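Local coordinates for phosphohistidine phosphatase sixA (Escherichia coli, PDB 1UJC), which removes phosphate from the phosphohistidine of the ArcB HPt domain in the multistep His-Asp phosphorelay, at residues Val3-His8 with Ala134-Asp139; Gly9-Asp14 with Arg21-Asn26; Glu46-Ser51 with Ser71-Leu76; Ser51-Ala56 with Ile106-Leu111; Gly83-Val88 with Gly113-Glu118. All coordinates share one frame; numbering follows the deposited sequence.

Contacts 1, 3 and 4 all reach one mixed sheet, and the binding site lies at the ends of its central strands. Contact 1 supplies Arg-7 and His-8 to the tungstate, while contact 4 supplies Arg-55, His-108 and Leu-109. The two meet through the bond from Ser-107 N to Met-6 O, 2.8 Å long. Contact 2 continues directly from contact 1 and brings the side chain of Arg-21 to about 4 Å from the tungstate, packing on Arg-55. Contact 3 shares Ser-51 with contact 4. Contact 5 lies farther off, the side chain of Tyr-114 about 11 Å from the ligand, but touches contact 1 where Leu-115 CD2 meets Ile-5 CD1 at 3.7 Å.

Contact 1 of 5, residues Val3-His8 with Ala134-Asp139; sequences VFIMRH and ASVTLD. With WO4 (tungstate(VI)ion), chain C.
Val-3 and Val-136 face each other at the apolar centre, CB to CB 4.3 Å, and beside them Ile-5 CB stands 4.3 Å from Ala-134 CB on the same face of the sheet. Val-3 keeps CG1 anti to its backbone N (chi1 -179°), which leaves CG2 beside that N, 4.2 Å from Leu-138 CB. Ile-5 reaches diagonally, its CD1 lying 4.3 Å from Val-136 CG2. Helix 111-119 covers Ile-5 and Leu-92 of helix 85-98 covers Val-3 and Leu-138, so branched aliphatic residues and a compact alanine suit this closed layer. On the other face Phe-4 is paired with Ser-135, whose hydroxyl is hydrogen-bonded to Asn-147.

The backbones run antiparallel. Val-3 with Val-136 and Ile-5 with Ala-134 are hydrogen-bonded pairs, each closed by two reciprocal N-H to O bonds; the one from Val-3 N to Val-136 O measures 2.7 Å. Phe-4 with Ser-135 between them is a non-hydrogen-bonded pair, where Phe-4 CA approaches Ala-134 O at 3.4 Å in a CA-H to O contact.

Past the pairing the 3-8 segment becomes polar. Arg-7 stretches out fully extended, and its NE donates to tungstate O1 at 3.1 Å, the oxygen lying at the guanidinium edge. The imidazole of His-8 binds the tungsten through NE2 at 2.5 Å. A central strand that ends at Arg-7 and runs on into His-8 and Gly-9 matches the RHG signature of the histidine phosphatase superfamily, whose histidine accepts the phosphoryl group in characterised relatives; the bound tungstate is consistent with that role here.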
# COMPACT_ATOMS: atom_id res chain seq x y z
N VAL A 3 5.16 0.63 -8.24
CA VAL A 3 4.87 0.32 -6.85
C VAL A 3 3.68 1.15 -6.42
O VAL A 3 3.67 2.37 -6.58
CB VAL A 3 6.07 0.64 -5.94
CG1 VAL A 3 5.74 0.29 -4.51
CG2 VAL A 3 7.30 -0.12 -6.42
N PHE A 4 2.66 0.49 -5.88
CA PHE A 4 1.48 1.19 -5.41
C PHE A 4 1.41 1.07 -3.90
O PHE A 4 1.14 -0.01 -3.36
CB PHE A 4 0.21 0.61 -6.04
CG PHE A 4 0.19 0.71 -7.54
CD1 PHE A 4 0.65 -0.33 -8.32
CD2 PHE A 4 -0.28 1.87 -8.16
CE1 PHE A 4 0.64 -0.24 -9.71
CE2 PHE A 4 -0.29 1.97 -9.55
CZ PHE A 4 0.17 0.92 -10.33
N ILE A 5 1.67 2.18 -3.22
CA ILE A 5 1.67 2.21 -1.76
C ILE A 5 0.31 2.66 -1.25
O ILE A 5 -0.17 3.75 -1.58
CB ILE A 5 2.76 3.17 -1.26
CG1 ILE A 5 4.11 2.74 -1.85
CG2 ILE A 5 2.80 3.17 0.26
CD1 ILE A 5 5.25 3.68 -1.55
N MET A 6 -0.31 1.82 -0.42
CA MET A 6 -1.63 2.13 0.10
C MET A 6 -1.74 2.10 1.62
O MET A 6 -1.17 1.24 2.29
CB MET A 6 -2.65 1.16 -0.51
CG MET A 6 -4.08 1.32 -0.02
SD MET A 6 -5.17 0.19 -0.92
CE MET A 6 -6.77 1.06 -0.77
N ARG A 7 -2.46 3.08 2.16
CA ARG A 7 -2.68 3.14 3.60
C ARG A 7 -3.96 2.35 3.85
O ARG A 7 -4.94 2.49 3.12
CB ARG A 7 -2.88 4.59 4.06
CG ARG A 7 -3.18 4.71 5.54
CD ARG A 7 -3.42 6.16 5.93
NE ARG A 7 -3.68 6.29 7.36
CZ ARG A 7 -4.17 7.39 7.93
NH1 ARG A 7 -4.46 8.45 7.20
NH2 ARG A 7 -4.38 7.41 9.24
N HIS A 8 -3.95 1.52 4.88
CA HIS A 8 -5.12 0.71 5.22
C HIS A 8 -6.34 1.63 5.33
O HIS A 8 -6.20 2.84 5.53
CB HIS A 8 -4.87 -0.00 6.55
CG HIS A 8 -4.84 0.92 7.72
ND1 HIS A 8 -5.98 1.52 8.23
CD2 HIS A 8 -3.81 1.40 8.46
CE1 HIS A 8 -5.65 2.32 9.22
NE2 HIS A 8 -4.34 2.27 9.38
N ALA A 134 -0.36 5.84 -3.36
CA ALA A 134 0.73 6.58 -3.97
C ALA A 134 1.37 5.70 -5.03
O ALA A 134 1.60 4.51 -4.81
CB ALA A 134 1.76 6.96 -2.92
N SER A 135 1.63 6.29 -6.20
CA SER A 135 2.24 5.57 -7.30
C SER A 135 3.70 5.96 -7.42
O SER A 135 4.04 7.13 -7.51
CB SER A 135 1.54 5.89 -8.62
OG SER A 135 2.37 5.53 -9.71
N VAL A 136 4.56 4.95 -7.43
CA VAL A 136 6.00 5.16 -7.53
C VAL A 136 6.60 4.22 -8.55
O VAL A 136 6.35 3.03 -8.52
CB VAL A 136 6.69 4.88 -6.17
CG1 VAL A 136 8.20 4.94 -6.33
CG2 VAL A 136 6.22 5.88 -5.12
N THR A 137 7.38 4.77 -9.47
CA THR A 137 8.05 3.93 -10.46
C THR A 137 9.46 3.74 -9.92
O THR A 137 10.20 4.71 -9.77
CB THR A 137 8.11 4.61 -11.83
OG1 THR A 137 6.78 4.76 -12.34
CG2 THR A 137 8.94 3.78 -12.79
N LEU A 138 9.81 2.50 -9.62
CA LEU A 138 11.12 2.18 -9.07
C LEU A 138 12.01 1.45 -10.06
O LEU A 138 11.58 0.50 -10.72
CB LEU A 138 10.96 1.33 -7.81
CG LEU A 138 12.18 0.99 -6.96
CD1 LEU A 138 12.78 2.26 -6.34
CD2 LEU A 138 11.76 0.03 -5.86
N ASP A 139 13.26 1.89 -10.17
CA ASP A 139 14.19 1.23 -11.07
C ASP A 139 15.09 0.27 -10.30
O ASP A 139 15.06 0.22 -9.06
CB ASP A 139 15.00 2.26 -11.88
CG ASP A 139 16.10 2.93 -11.08
OD1 ASP A 139 16.61 3.97 -11.57
OD2 ASP A 139 16.47 2.44 -9.99
W WO4 C . -3.06 3.78 10.88
O1 WO4 C . -2.42 4.28 9.35
O2 WO4 C . -2.63 2.12 11.18
O3 WO4 C . -4.75 4.09 10.98
O4 WO4 C . -2.30 4.71 12.12

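Contact 2 of 5, residues Gly9-Asp14 with Arg21-Asn26; sequences GDAALD and RPLTTN
Ala-11 and Leu-23 form a single backbone bridge, CA to CA 4.1 Å, tying the loop that follows the Arg-His-Gly signature to the N-terminus of helix 25-40. The backbone bonds flank it: Thr-24 N donates to Asp-10 O in an almost straight bond (176°), and Ala-12 N donates to Pro-22 O.

Bonds from side chains extend this pairing at both ends. Arg-21 bends at chi3 (51°), which swings NE round to donate to Ala-12 O at 2.9 Å, the carbonyl oxygen lying in the guanidinium plane. Its NH1 forms a salt bridge with Asp-18, so the long, many-handed arginine joins loop carbonyl and carboxylate close to the tungstate. An alanine here would probably leave Ala-12 O and Asp-18 without these donors, letting the loop move more freely beside the site.

At the other end Thr-24 is the N-cap of the helix. Its OG1, held between the backbone N and the carbonyl carbon, accepts from Gly-27 N and donates to the anti lone pair of Asp-10 OD2 at 2.7 Å. Threonine suits the place because one hydroxyl can cap the helix and still give its proton to the aspartate.

The apolar contacts are slighter. Ala-12 CB meets Pro-22 CG at 4.2 Å, and Ala-11 CB lies 4.3 Å from Leu-23 CD1. Leu-23 CD1 also lies against the loop backbone, 3.1 Å from Gly-9 O. The Thr-24 methyl packs on the loop backbone too, CG2 lying 3.3 Å from Ala-12 N.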
# COMPACT_ATOMS: atom_id res chain seq x y z
N GLY A 9 -7.53 1.05 5.21
CA GLY A 9 -8.75 1.83 5.28
C GLY A 9 -9.15 2.20 6.70
O GLY A 9 -8.57 1.72 7.67
N ASP A 10 -10.15 3.08 6.81
CA ASP A 10 -10.67 3.55 8.08
C ASP A 10 -10.90 2.35 9.01
O ASP A 10 -11.53 1.36 8.62
CB ASP A 10 -11.97 4.32 7.85
CG ASP A 10 -12.49 4.98 9.10
OD1 ASP A 10 -11.83 5.91 9.62
OD2 ASP A 10 -13.57 4.58 9.57
N ALA A 11 -10.42 2.45 10.24
CA ALA A 11 -10.55 1.35 11.19
C ALA A 11 -11.15 1.73 12.54
O ALA A 11 -10.99 2.86 13.00
CB ALA A 11 -9.19 0.71 11.41
N ALA A 12 -11.84 0.77 13.16
CA ALA A 12 -12.45 1.00 14.46
C ALA A 12 -11.39 1.47 15.44
O ALA A 12 -10.26 0.97 15.44
CB ALA A 12 -13.09 -0.29 14.96
N LEU A 13 -11.75 2.44 16.27
CA LEU A 13 -10.81 2.99 17.24
C LEU A 13 -10.53 2.04 18.40
O LEU A 13 -9.41 2.01 18.93
CB LEU A 13 -11.34 4.31 17.80
CG LEU A 13 -11.08 5.53 16.91
CD1 LEU A 13 -11.78 6.75 17.49
CD2 LEU A 13 -9.58 5.77 16.81
N ASP A 14 -11.53 1.26 18.80
CA ASP A 14 -11.35 0.35 19.92
C ASP A 14 -11.36 -1.12 19.53
O ASP A 14 -12.15 -1.56 18.70
CB ASP A 14 -12.42 0.60 20.97
CG ASP A 14 -11.97 0.21 22.37
OD1 ASP A 14 -12.83 -0.20 23.18
OD2 ASP A 14 -10.76 0.31 22.65
N ARG A 21 -7.34 -4.25 15.52
CA ARG A 21 -8.45 -3.35 15.21
C ARG A 21 -8.96 -3.67 13.82
O ARG A 21 -8.20 -3.66 12.85
CB ARG A 21 -7.99 -1.89 15.25
CG ARG A 21 -7.55 -1.38 16.60
CD ARG A 21 -6.70 -0.12 16.44
NE ARG A 21 -7.35 0.87 15.60
CZ ARG A 21 -6.69 1.79 14.89
NH1 ARG A 21 -5.37 1.83 14.93
NH2 ARG A 21 -7.36 2.66 14.14
N PRO A 22 -10.26 -3.97 13.68
CA PRO A 22 -10.82 -4.29 12.37
C PRO A 22 -11.14 -3.04 11.55
O PRO A 22 -11.08 -1.91 12.05
CB PRO A 22 -12.08 -5.07 12.72
CG PRO A 22 -12.55 -4.34 13.95
CD PRO A 22 -11.27 -4.16 14.74
N LEU A 23 -11.47 -3.25 10.28
CA LEU A 23 -11.81 -2.14 9.39
C LEU A 23 -13.26 -1.75 9.66
O LEU A 23 -14.06 -2.57 10.11
CB LEU A 23 -11.65 -2.60 7.94
CG LEU A 23 -10.85 -1.75 6.94
CD1 LEU A 23 -9.61 -1.15 7.61
CD2 LEU A 23 -10.46 -2.63 5.76
N THR A 24 -13.60 -0.49 9.42
CA THR A 24 -14.98 -0.05 9.61
C THR A 24 -15.70 -0.26 8.28
O THR A 24 -15.07 -0.51 7.25
CB THR A 24 -15.08 1.45 9.93
OG1 THR A 24 -14.69 2.20 8.77
CG2 THR A 24 -14.17 1.82 11.11
N THR A 25 -17.02 -0.15 8.31
CA THR A 25 -17.83 -0.31 7.11
C THR A 25 -17.36 0.69 6.05
O THR A 25 -17.18 0.33 4.88
CB THR A 25 -19.31 -0.06 7.42
OG1 THR A 25 -19.77 -1.10 8.30
CG2 THR A 25 -20.14 -0.06 6.16
N ASN A 26 -17.16 1.93 6.46
CA ASN A 26 -16.70 2.99 5.56
C ASN A 26 -15.31 2.63 5.05
O ASN A 26 -15.01 2.79 3.86
CB ASN A 26 -16.67 4.34 6.29
CG ASN A 26 -15.98 5.43 5.49
OD1 ASN A 26 -16.49 5.88 4.45
ND2 ASN A 26 -14.82 5.87 5.97

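Contact 3 of 5, residues Glu46-Ser51 with Ser71-Leu76; sequences ERVLVS and SSAEVL
Arg-47 and Glu-74 meet as two flat groups with planes 35° apart, the carboxylate at the edge of the guanidinium. The grip is side-on: NE of Arg-47 donates to the syn side of Glu-74 OE2 at 2.7 Å, nearly straight (177°) and in the guanidinium plane, while NH2 of Arg-47 reaches Glu-74 OE1 at 2.9 Å from above the carboxylate plane. Bends at chi2 and chi3 of Arg-47 bring NE round to the carboxylate.

The salt bridge stands over a parallel strand pair of a beta-alpha-beta unit, strands 47-50 and 74-75 joined through helix 54-66. Three backbone bonds stitch the pair: Glu-74 N to Val-48 O, Val-50 N to Glu-74 O, and Leu-76 N to Val-50 O. A water accepts from Val-48 N at 2.8 Å, close to Glu-74 OE2, where the strands part.

Both charges have further partners in helix 85-98, Arg-47 NH1 a salt bridge to Glu-98 and Glu-74 OE1 a hydrogen bond from Tyr-91. Such long charged residues suit the margin of the sheet, since they can span from strand to helix.

Leu-49 packs beside the ion pair, its CD2 3.4 Å from Glu-74 OE1 and 3.8 Å from Leu-76 CD1. On the opposite face Val-50, packed on Ala-56 of helix 54-66, lies side by side with Val-75, Val-50 CG1 being 4.0 Å from Val-75 CG2.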
# COMPACT_ATOMS: atom_id res chain seq x y z
N GLU A 46 1.04 -7.64 -9.87
CA GLU A 46 1.75 -8.91 -9.94
C GLU A 46 2.09 -9.48 -8.57
O GLU A 46 2.06 -10.69 -8.36
CB GLU A 46 3.05 -8.75 -10.74
CG GLU A 46 3.79 -10.07 -11.01
CD GLU A 46 5.11 -9.88 -11.74
OE1 GLU A 46 5.15 -9.12 -12.73
OE2 GLU A 46 6.11 -10.51 -11.34
N ARG A 47 2.42 -8.59 -7.63
CA ARG A 47 2.77 -9.02 -6.28
C ARG A 47 2.12 -8.13 -5.22
O ARG A 47 1.85 -6.95 -5.46
CB ARG A 47 4.29 -8.99 -6.11
CG ARG A 47 5.03 -10.00 -6.98
CD ARG A 47 4.89 -11.41 -6.40
NE ARG A 47 5.79 -11.63 -5.28
CZ ARG A 47 7.10 -11.82 -5.40
NH1 ARG A 47 7.67 -11.80 -6.60
NH2 ARG A 47 7.85 -12.02 -4.31
N VAL A 48 1.88 -8.71 -4.05
CA VAL A 48 1.26 -7.98 -2.96
C VAL A 48 2.01 -8.16 -1.65
O VAL A 48 2.31 -9.28 -1.23
CB VAL A 48 -0.20 -8.44 -2.76
CG1 VAL A 48 -0.82 -7.71 -1.58
CG2 VAL A 48 -0.99 -8.17 -4.03
N LEU A 49 2.32 -7.04 -1.00
CA LEU A 49 3.03 -7.03 0.27
C LEU A 49 2.09 -6.35 1.26
O LEU A 49 1.60 -5.25 0.99
CB LEU A 49 4.33 -6.23 0.15
CG LEU A 49 5.24 -6.62 -1.02
CD1 LEU A 49 6.47 -5.71 -1.05
CD2 LEU A 49 5.66 -8.07 -0.90
N VAL A 50 1.84 -6.99 2.39
CA VAL A 50 0.92 -6.42 3.37
C VAL A 50 1.40 -6.51 4.82
O VAL A 50 2.15 -7.41 5.18
CB VAL A 50 -0.46 -7.12 3.27
CG1 VAL A 50 -0.32 -8.60 3.61
CG2 VAL A 50 -1.47 -6.45 4.20
N SER A 51 0.98 -5.54 5.63
CA SER A 51 1.31 -5.51 7.04
C SER A 51 0.59 -6.65 7.74
O SER A 51 -0.49 -7.06 7.32
CB SER A 51 0.87 -4.18 7.65
OG SER A 51 0.79 -4.28 9.06
N SER A 71 -2.95 -14.84 -6.10
CA SER A 71 -3.56 -15.79 -5.18
C SER A 71 -2.91 -15.63 -3.82
O SER A 71 -3.58 -15.64 -2.78
CB SER A 71 -3.37 -17.22 -5.68
OG SER A 71 -3.96 -18.14 -4.78
N SER A 72 -1.59 -15.47 -3.82
CA SER A 72 -0.87 -15.31 -2.57
C SER A 72 -0.53 -13.85 -2.28
O SER A 72 -0.70 -12.97 -3.14
CB SER A 72 0.41 -16.15 -2.59
OG SER A 72 0.11 -17.52 -2.79
N ALA A 73 -0.08 -13.61 -1.06
CA ALA A 73 0.31 -12.29 -0.61
C ALA A 73 1.45 -12.54 0.36
O ALA A 73 1.50 -13.59 1.00
CB ALA A 73 -0.84 -11.60 0.08
N GLU A 74 2.36 -11.59 0.47
CA GLU A 74 3.48 -11.73 1.37
C GLU A 74 3.28 -10.80 2.55
O GLU A 74 3.24 -9.58 2.40
CB GLU A 74 4.77 -11.38 0.62
CG GLU A 74 5.04 -12.35 -0.52
CD GLU A 74 5.56 -11.67 -1.77
OE1 GLU A 74 6.70 -11.16 -1.76
OE2 GLU A 74 4.81 -11.64 -2.77
N VAL A 75 3.12 -11.40 3.73
CA VAL A 75 2.91 -10.66 4.96
C VAL A 75 4.29 -10.29 5.48
O VAL A 75 5.07 -11.16 5.86
CB VAL A 75 2.18 -11.52 6.01
CG1 VAL A 75 1.96 -10.71 7.28
CG2 VAL A 75 0.83 -11.98 5.44
N LEU A 76 4.59 -8.99 5.47
CA LEU A 76 5.89 -8.48 5.90
C LEU A 76 5.84 -7.79 7.25
O LEU A 76 5.07 -6.85 7.45
CB LEU A 76 6.43 -7.49 4.86
CG LEU A 76 7.03 -8.01 3.54
CD1 LEU A 76 6.02 -8.85 2.80
CD2 LEU A 76 7.47 -6.81 2.69
O HOH W 1 2.20 -11.47 -3.92

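Contact 4 of 5, residues Ser51-Ala56 with Ile106-Leu111; sequences SPFLRA and ISHLPL. With WO4 (tungstate(VI)ion), chain C.
Arg-55 and His-108 converge on a single oxygen of the bound tungstate, an unusual crowding of three N-H donors. O2 of the ion takes bonds from Arg-55 NE at 2.6 Å, from Arg-55 NH2 at 2.9 Å and from His-108 ND1 at 2.8 Å. The two flat groups stand nearly upright to each other (80°), with His-108 CE1 3.4 Å above one face of the guanidinium, offset toward its rim. Arg-55 sets out with CG between its backbone N and carbonyl carbon (chi1 52°) and then runs extended to NE; Asp-18 forms a salt bridge with NH2, a second-shell charge that would help to orient the arginine.

His-108 is fixed from behind as well. Its NE2 shares a 2.7 Å hydrogen bond with Ser-51 OG; the same OG accepts from Phe-53 N in an ST turn, so a small hydroxyl residue serves both turn and imidazole. Phe-53 directs its ring edge toward the face of His-108, an offset edge-to-face pair with centroids 5.4 Å apart and planes at 76°.

Next to the imidazole, Ala-56 CB lies 4.1 Å from Ile-106 CG2, and Ser-51 N donates to Ile-106 O, joining the two chain segments. Beyond the histidine, Leu-109 N gives a nearly straight bond of 3.0 Å to tungstate O1, just before a cis peptide to Pro-110. With Arg-7 and His-8 binding the same ion, this two-histidine, two-arginine oxyanion pocket is characteristic of the histidine phosphatase superfamily.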
# COMPACT_ATOMS: atom_id res chain seq x y z
N SER A 51 0.98 -5.54 5.63
CA SER A 51 1.31 -5.51 7.04
C SER A 51 0.59 -6.65 7.74
O SER A 51 -0.49 -7.06 7.32
CB SER A 51 0.87 -4.18 7.65
OG SER A 51 0.79 -4.28 9.06
N PRO A 52 1.17 -7.19 8.82
CA PRO A 52 0.60 -8.29 9.60
C PRO A 52 -0.64 -7.87 10.40
O PRO A 52 -1.38 -8.71 10.89
CB PRO A 52 1.75 -8.70 10.52
CG PRO A 52 2.97 -8.27 9.78
CD PRO A 52 2.56 -6.93 9.25
N PHE A 53 -0.84 -6.56 10.54
CA PHE A 53 -1.98 -6.05 11.30
C PHE A 53 -3.31 -6.24 10.58
O PHE A 53 -3.43 -5.99 9.38
CB PHE A 53 -1.77 -4.57 11.65
CG PHE A 53 -0.70 -4.33 12.68
CD1 PHE A 53 0.03 -5.40 13.23
CD2 PHE A 53 -0.40 -3.04 13.11
CE1 PHE A 53 1.03 -5.17 14.17
CE2 PHE A 53 0.60 -2.81 14.05
CZ PHE A 53 1.31 -3.88 14.59
N LEU A 54 -4.31 -6.67 11.35
CA LEU A 54 -5.64 -6.93 10.82
C LEU A 54 -6.22 -5.88 9.89
O LEU A 54 -6.82 -6.22 8.86
CB LEU A 54 -6.62 -7.21 11.96
CG LEU A 54 -6.43 -8.54 12.70
CD1 LEU A 54 -7.58 -8.79 13.67
CD2 LEU A 54 -6.37 -9.67 11.69
N ARG A 55 -6.05 -4.60 10.21
CA ARG A 55 -6.60 -3.56 9.35
C ARG A 55 -5.96 -3.54 7.96
O ARG A 55 -6.62 -3.20 6.98
CB ARG A 55 -6.50 -2.18 10.02
CG ARG A 55 -5.13 -1.78 10.55
CD ARG A 55 -5.29 -0.53 11.40
NE ARG A 55 -4.04 0.03 11.92
CZ ARG A 55 -3.37 -0.43 12.97
NH1 ARG A 55 -3.81 -1.48 13.65
NH2 ARG A 55 -2.27 0.19 13.37
N ALA A 56 -4.70 -3.93 7.88
CA ALA A 56 -4.01 -3.96 6.59
C ALA A 56 -4.51 -5.16 5.78
O ALA A 56 -4.91 -5.02 4.63
CB ALA A 56 -2.50 -4.06 6.80
N ILE A 106 0.33 -2.51 1.11
CA ILE A 106 -0.70 -2.00 2.01
C ILE A 106 -0.08 -1.88 3.40
O ILE A 106 0.38 -2.88 3.96
CB ILE A 106 -1.92 -2.95 2.05
CG1 ILE A 106 -2.57 -3.00 0.67
CG2 ILE A 106 -2.92 -2.46 3.08
CD1 ILE A 106 -3.77 -3.94 0.58
N SER A 107 -0.07 -0.67 3.94
CA SER A 107 0.56 -0.43 5.23
C SER A 107 -0.13 0.61 6.11
O SER A 107 -1.35 0.76 6.08
CB SER A 107 2.02 -0.04 5.00
OG SER A 107 2.76 -0.03 6.21
N HIS A 108 0.67 1.32 6.90
CA HIS A 108 0.14 2.32 7.81
C HIS A 108 1.00 3.57 7.89
O HIS A 108 2.10 3.63 7.33
CB HIS A 108 0.07 1.78 9.25
CG HIS A 108 -0.28 0.33 9.36
ND1 HIS A 108 -1.38 -0.12 10.06
CD2 HIS A 108 0.35 -0.78 8.90
CE1 HIS A 108 -1.40 -1.44 10.04
NE2 HIS A 108 -0.37 -1.86 9.34
N LEU A 109 0.46 4.58 8.57
CA LEU A 109 1.20 5.81 8.82
C LEU A 109 2.04 5.35 10.00
O LEU A 109 1.61 4.50 10.78
CB LEU A 109 0.27 6.93 9.31
CG LEU A 109 -0.84 7.52 8.45
CD1 LEU A 109 -1.64 8.50 9.31
CD2 LEU A 109 -0.26 8.22 7.24
N PRO A 110 3.25 5.90 10.17
CA PRO A 110 3.85 6.93 9.32
C PRO A 110 4.71 6.30 8.22
O PRO A 110 5.25 7.01 7.36
CB PRO A 110 4.69 7.72 10.31
CG PRO A 110 5.25 6.62 11.16
CD PRO A 110 4.06 5.69 11.38
N LEU A 111 4.82 4.98 8.26
CA LEU A 111 5.63 4.24 7.29
C LEU A 111 5.36 4.57 5.82
O LEU A 111 6.30 4.78 5.06
CB LEU A 111 5.46 2.73 7.52
CG LEU A 111 6.20 1.79 6.55
CD1 LEU A 111 7.60 2.29 6.29
CD2 LEU A 111 6.22 0.39 7.14
W WO4 C . -3.06 3.78 10.88
O1 WO4 C . -2.42 4.28 9.35
O2 WO4 C . -2.63 2.12 11.18
O3 WO4 C . -4.75 4.09 10.98
O4 WO4 C . -2.30 4.71 12.12

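Contact 5 of 5, residues Gly83-Val88 with Gly113-Glu118; sequences GDVGLV and GYLVAE
Val-85 and Leu-115 have the nearest CA atoms of the two segments, 5.7 Å apart, where the first turn of helix 85-98 meets the middle of helix 111-119. Val-85 carries most of the contact through one methyl. With CG2 anti to its backbone N, that methyl drives into helix 111-119, just 3.4 Å from Leu-115 CA, tighter than usual for two carbons. It also meets Leu-115 CD1 at 3.7 Å and Glu-118 CB at 3.6 Å, while CG1 rests near the bent stem of Glu-118.

One turn on, Val-88 crosses Leu-115 at about a right angle, its CG1 3.6 Å from Leu-115 CD1. Leu-115 thus takes both valines on one branch and touches Ile-5 of strand 2-7 as well, so a leucine suits this junction of two helices and the sheet. An alanine at Val-85 would probably open a gap against Leu-115 and Glu-118, because the CG2 methyl that makes the close contacts would be gone.

The start of helix 85-98 is secured by Asp-84, the N-cap, whose OD2 accepts from Leu-87 N at 3.1 Å and, weakly, from Gly-86 N. Glycine fits there, as a side-chain carbon would run into Asp-84 OD2.

No hydrogen bond crosses between the two segments. The helices therefore rest here on the fit of hydrocarbon surfaces, partly buried, with even Glu-118 contributing the carbons of its stem.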
# COMPACT_ATOMS: atom_id res chain seq x y z
N GLY A 83 7.69 -0.22 11.14
CA GLY A 83 8.55 -0.94 10.22
C GLY A 83 9.78 -0.17 9.77
O GLY A 83 9.79 1.06 9.72
N ASP A 84 10.82 -0.92 9.42
CA ASP A 84 12.07 -0.35 8.96
C ASP A 84 11.96 -0.03 7.47
O ASP A 84 12.03 -0.93 6.63
CB ASP A 84 13.20 -1.34 9.22
CG ASP A 84 14.56 -0.75 8.93
OD1 ASP A 84 15.41 -0.77 9.84
OD2 ASP A 84 14.78 -0.28 7.80
N VAL A 85 11.79 1.25 7.15
CA VAL A 85 11.64 1.67 5.76
C VAL A 85 12.83 1.23 4.90
O VAL A 85 12.70 1.06 3.68
CB VAL A 85 11.46 3.20 5.65
CG1 VAL A 85 12.80 3.91 5.85
CG2 VAL A 85 10.86 3.56 4.31
N GLY A 86 13.98 1.05 5.53
CA GLY A 86 15.16 0.63 4.79
C GLY A 86 15.00 -0.77 4.25
O GLY A 86 15.33 -1.04 3.09
N LEU A 87 14.50 -1.67 5.09
CA LEU A 87 14.31 -3.06 4.70
C LEU A 87 13.17 -3.18 3.68
O LEU A 87 13.21 -4.03 2.80
CB LEU A 87 14.01 -3.92 5.93
CG LEU A 87 15.14 -4.07 6.97
CD1 LEU A 87 14.63 -4.87 8.16
CD2 LEU A 87 16.34 -4.76 6.33
N VAL A 88 12.15 -2.34 3.82
CA VAL A 88 11.05 -2.37 2.87
C VAL A 88 11.61 -1.95 1.51
O VAL A 88 11.34 -2.58 0.49
CB VAL A 88 9.93 -1.39 3.28
CG1 VAL A 88 8.82 -1.42 2.24
CG2 VAL A 88 9.37 -1.78 4.65
N GLY A 113 4.30 7.24 4.38
CA GLY A 113 4.86 8.52 3.99
C GLY A 113 6.37 8.45 3.82
O GLY A 113 6.91 8.90 2.80
N TYR A 114 7.05 7.89 4.82
CA TYR A 114 8.51 7.77 4.80
C TYR A 114 8.97 6.86 3.66
O TYR A 114 10.04 7.08 3.08
CB TYR A 114 9.03 7.19 6.12
CG TYR A 114 8.66 7.99 7.35
CD1 TYR A 114 8.83 9.37 7.39
CD2 TYR A 114 8.16 7.34 8.48
CE1 TYR A 114 8.49 10.10 8.54
CE2 TYR A 114 7.83 8.06 9.62
CZ TYR A 114 8.00 9.43 9.65
OH TYR A 114 7.69 10.13 10.80
N LEU A 115 8.18 5.84 3.36
CA LEU A 115 8.53 4.91 2.29
C LEU A 115 8.67 5.63 0.96
O LEU A 115 9.63 5.39 0.22
CB LEU A 115 7.47 3.81 2.17
CG LEU A 115 7.74 2.71 1.14
CD1 LEU A 115 9.10 2.07 1.40
CD2 LEU A 115 6.65 1.67 1.21
N VAL A 116 7.71 6.50 0.64
CA VAL A 116 7.77 7.25 -0.61
C VAL A 116 9.04 8.10 -0.67
O VAL A 116 9.72 8.13 -1.69
CB VAL A 116 6.55 8.18 -0.78
CG1 VAL A 116 6.73 9.07 -2.01
CG2 VAL A 116 5.28 7.35 -0.93
N ALA A 117 9.34 8.80 0.42
CA ALA A 117 10.53 9.65 0.48
C ALA A 117 11.79 8.81 0.33
O ALA A 117 12.68 9.14 -0.45
CB ALA A 117 10.57 10.43 1.79
N GLU A 118 11.85 7.72 1.09
CA GLU A 118 12.99 6.81 1.06
C GLU A 118 13.24 6.29 -0.36
O GLU A 118 14.38 6.19 -0.80
CB GLU A 118 12.73 5.63 2.00
CG GLU A 118 13.71 4.46 1.89
CD GLU A 118 15.10 4.80 2.37
OE1 GLU A 118 15.25 5.78 3.13
OE2 GLU A 118 16.05 4.08 2.00